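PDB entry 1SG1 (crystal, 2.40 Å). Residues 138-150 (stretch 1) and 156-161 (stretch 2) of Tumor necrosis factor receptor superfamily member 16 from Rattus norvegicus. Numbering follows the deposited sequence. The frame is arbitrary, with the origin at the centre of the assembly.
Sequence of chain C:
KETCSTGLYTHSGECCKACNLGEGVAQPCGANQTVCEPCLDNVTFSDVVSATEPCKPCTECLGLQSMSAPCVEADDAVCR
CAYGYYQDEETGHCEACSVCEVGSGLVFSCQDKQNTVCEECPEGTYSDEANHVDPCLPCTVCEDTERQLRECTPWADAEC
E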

# COMPACT_ATOMS: atom_id res chain seq x y z
N PRO C 138 2.44 20.25 21.45
CA PRO C 138 2.68 21.57 22.04
C PRO C 138 1.65 21.85 23.14
O PRO C 138 0.46 21.65 22.96
N CYS C 139 2.15 22.29 24.28
CA CYS C 139 1.30 22.59 25.44
C CYS C 139 0.21 23.62 25.18
O CYS C 139 0.39 24.54 24.37
N THR C 140 -0.92 23.46 25.87
CA THR C 140 -2.00 24.42 25.78
C THR C 140 -1.61 25.58 26.70
O THR C 140 -1.15 25.37 27.82
N VAL C 141 -1.77 26.81 26.23
CA VAL C 141 -1.45 27.96 27.07
C VAL C 141 -2.75 28.55 27.60
O VAL C 141 -3.51 29.14 26.84
N CYS C 142 -3.00 28.38 28.90
CA CYS C 142 -4.21 28.91 29.53
C CYS C 142 -4.25 30.42 29.41
O CYS C 142 -3.22 31.09 29.50
N GLU C 143 -5.45 30.95 29.23
CA GLU C 143 -5.68 32.38 29.09
C GLU C 143 -5.47 33.17 30.38
O GLU C 143 -5.65 32.65 31.48
N ASP C 144 -5.10 34.44 30.24
CA ASP C 144 -4.86 35.29 31.40
C ASP C 144 -6.07 35.33 32.32
O ASP C 144 -5.95 35.60 33.50
N THR C 145 -7.22 35.04 31.75
CA THR C 145 -8.49 35.03 32.46
C THR C 145 -8.81 33.63 32.96
O THR C 145 -9.65 33.44 33.84
N GLU C 146 -8.13 32.63 32.40
CA GLU C 146 -8.38 31.26 32.80
C GLU C 146 -7.52 30.75 33.96
O GLU C 146 -6.35 31.07 34.08
N ARG C 147 -8.15 29.95 34.81
CA ARG C 147 -7.50 29.35 35.96
C ARG C 147 -6.71 28.10 35.54
O ARG C 147 -7.29 27.10 35.13
N GLN C 148 -5.38 28.19 35.61
CA GLN C 148 -4.51 27.07 35.26
C GLN C 148 -4.68 26.04 36.35
O GLN C 148 -3.96 26.08 37.34
N LEU C 149 -5.64 25.14 36.16
CA LEU C 149 -5.96 24.10 37.12
C LEU C 149 -4.81 23.14 37.31
O LEU C 149 -4.54 22.67 38.41
N ARG C 150 -4.15 22.83 36.21
CA ARG C 150 -3.01 21.93 36.19
C ARG C 150 -2.03 22.49 35.15
O ARG C 150 -2.44 22.91 34.08
N ALA C 156 1.60 15.43 31.04
CA ALA C 156 0.20 15.82 30.99
C ALA C 156 0.09 17.26 30.54
O ALA C 156 0.84 18.12 30.99
N ASP C 157 -0.83 17.52 29.63
CA ASP C 157 -1.05 18.86 29.11
C ASP C 157 -1.72 19.75 30.16
O ASP C 157 -2.31 19.26 31.12
N ALA C 158 -1.60 21.06 29.98
CA ALA C 158 -2.19 22.01 30.90
C ALA C 158 -3.72 21.94 30.87
O ALA C 158 -4.32 21.48 29.90
N GLU C 159 -4.36 22.39 31.94
CA GLU C 159 -5.82 22.40 32.01
C GLU C 159 -6.31 23.81 32.29
O GLU C 159 -5.61 24.59 32.94
N CYS C 160 -7.49 24.15 31.78
CA CYS C 160 -8.05 25.48 32.03
C CYS C 160 -9.57 25.42 32.24
O CYS C 160 -10.12 24.33 32.37
N GLU C 161 -10.24 26.57 32.30
CA GLU C 161 -11.68 26.57 32.55
C GLU C 161 -12.54 27.19 31.46
O GLU C 161 -11.99 27.91 30.60
OXT GLU C 161 -13.77 26.96 31.50

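Which polar contacts tie the two stretches together most firmly? Asp 157 makes the clearest side-chain link. Its CA-to-CB bond points sideways, but a t rotamer (chi1 177°) brings the carboxylate nearer to stretch 1, where both oxygens serve Thr 140. The backbone Thr 140 N donates to Asp 157 OD1 at 2.8 Å in a nearly straight bond, and the hydroxyl Thr 140 OG1 donates to Asp 157 OD2 at 3.1 Å. Thr 140 points its side chain toward stretch 2 in the m rotamer, which places OG1 near the same carboxylate that accepts from its backbone N. At the other end of stretch 1 the link is made by main chain: Glu 159 N donates to Arg 150 O at 2.9 Å, while Leu 149 N to Glu 159 O, at 3.3 Å and 132°, is weak.

What holds the middle of the contact? A disulfide joins Cys 142 SG to Cys 160 SG at 2.0 Å, with chi3 near -90°, the usual twist for such a bond. Cys 142 points toward stretch 2 with chi1 -71° (m); Cys 160 leaves its backbone sideways, and its chi1 of -35° completes the approach. The covalent bridge joins the two stretches, neither of which forms a regular helix or strand. Thr 140 CG2 lies 4.1 Å from Cys 160 SG, so the threonine methyl packs beside the sulfur while its hydroxyl is engaged with Asp 157.

How do the other charged side chains meet across the contact? Glu 146 closes a type I turn that begins at Glu 143, and its side chain points toward stretch 2 with chi1 m and chi2 t. Its OE1 accepts a hydrogen bond from Glu 143 N at 3.2 Å, and that same OE1 lies 3.3 Å from Cys 160 CB. Glu 146 OE2 is 2.6 Å from Glu 161 O, part of the C-terminal carboxylate. Arg 147 is extended, and its charge only loosely matches that of Glu 161: Arg 147 NH1 and Glu 161 OE2 are 4.6 Å apart, beyond a salt bridge. Arg 150 and Glu 159 are similarly loose, with 4.4 Å between Arg 150 NE and Glu 159 OE2.

Which side chains complete the packing? Leu 149 points toward stretch 2 with chi1 m and chi2 t. Its CB lies 4.1 Å from Glu 159 CB, and its CD1 lies 3.7 Å from Glu 161 CG, so the leucine packs against the aliphatic parts of two glutamates. Arg 150 stretches out with chi1, chi2 and chi3 all t; Arg 150 CD meets Glu 159 OE2 at 3.3 Å, and Arg 150 NH2 reaches 3.8 Å from Ala 156 CB. Ala 158, buried and pointing toward stretch 1, sets its CB 3.4 Å from Thr 140 O. Val 141 points away and takes no part.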

# COMPACT_ATOMS: atom_id res chain seq x y z
CB PRO C 138 2.59 22.52 20.84
CG PRO C 138 1.73 21.81 19.88
CD PRO C 138 2.19 20.37 20.01
CB CYS C 139 2.15 23.09 26.61
SG CYS C 139 3.33 21.95 27.41
CB THR C 140 -3.32 23.85 26.33
OG1 THR C 140 -3.94 23.01 25.35
CG2 THR C 140 -4.28 24.97 26.69
CB VAL C 141 -0.70 29.04 26.29
CG1 VAL C 141 -0.25 30.14 27.23
CG2 VAL C 141 0.50 28.44 25.59
CB CYS C 142 -4.29 28.56 31.01
SG CYS C 142 -4.64 26.84 31.50
CB GLU C 143 -7.10 32.59 28.57
CG GLU C 143 -7.26 32.21 27.11
CD GLU C 143 -7.11 33.41 26.20
OE1 GLU C 143 -6.27 34.28 26.51
OE2 GLU C 143 -7.83 33.48 25.19
CB ASP C 144 -4.50 36.70 30.95
CG ASP C 144 -3.13 36.76 30.29
OD1 ASP C 144 -2.13 36.42 30.98
OD2 ASP C 144 -3.05 37.13 29.10
CB THR C 145 -9.61 35.51 31.52
OG1 THR C 145 -9.48 36.92 31.34
CG2 THR C 145 -10.99 35.18 32.07
CB GLU C 146 -8.23 30.34 31.60
CG GLU C 146 -9.13 30.68 30.44
CD GLU C 146 -9.16 29.56 29.41
OE1 GLU C 146 -8.08 29.09 28.99
OE2 GLU C 146 -10.28 29.15 29.02
CB ARG C 147 -8.56 28.97 37.00
CG ARG C 147 -8.02 28.46 38.33
CD ARG C 147 -9.16 28.32 39.33
NE ARG C 147 -8.74 27.74 40.61
CZ ARG C 147 -9.58 27.26 41.51
NH1 ARG C 147 -10.89 27.29 41.28
NH2 ARG C 147 -9.14 26.74 42.64
CB GLN C 148 -3.05 27.52 35.20
CG GLN C 148 -2.08 26.47 34.64
CD GLN C 148 -0.84 27.08 34.01
OE1 GLN C 148 -0.37 26.63 32.98
NE2 GLN C 148 -0.31 28.10 34.64
CB LEU C 149 -7.20 23.33 36.64
CG LEU C 149 -8.55 24.03 36.78
CD1 LEU C 149 -9.53 23.49 35.74
CD2 LEU C 149 -9.06 23.83 38.18
CB ARG C 150 -3.47 20.52 35.82
CG ARG C 150 -2.34 19.52 35.66
CD ARG C 150 -2.86 18.08 35.54
NE ARG C 150 -1.76 17.12 35.61
CZ ARG C 150 -1.88 15.88 36.05
NH1 ARG C 150 -3.06 15.43 36.47
NH2 ARG C 150 -0.81 15.08 36.08
CB ALA C 156 -0.46 15.63 32.34
CB ASP C 157 -1.94 18.79 27.86
CG ASP C 157 -2.28 20.15 27.29
OD1 ASP C 157 -1.41 21.05 27.26
OD2 ASP C 157 -3.43 20.31 26.87
CB ALA C 158 -1.72 23.40 30.55
CB GLU C 159 -6.29 21.46 33.13
CG GLU C 159 -6.29 20.00 32.72
CD GLU C 159 -6.53 19.05 33.88
OE1 GLU C 159 -7.51 19.27 34.64
OE2 GLU C 159 -5.74 18.09 34.03
CB CYS C 160 -7.68 26.43 30.89
SG CYS C 160 -6.03 26.08 30.21
CB GLU C 161 -11.99 27.28 33.88
CG GLU C 161 -11.26 26.69 35.07
CD GLU C 161 -11.95 26.98 36.39
OE1 GLU C 161 -12.16 28.16 36.72
OE2 GLU C 161 -12.29 26.02 37.11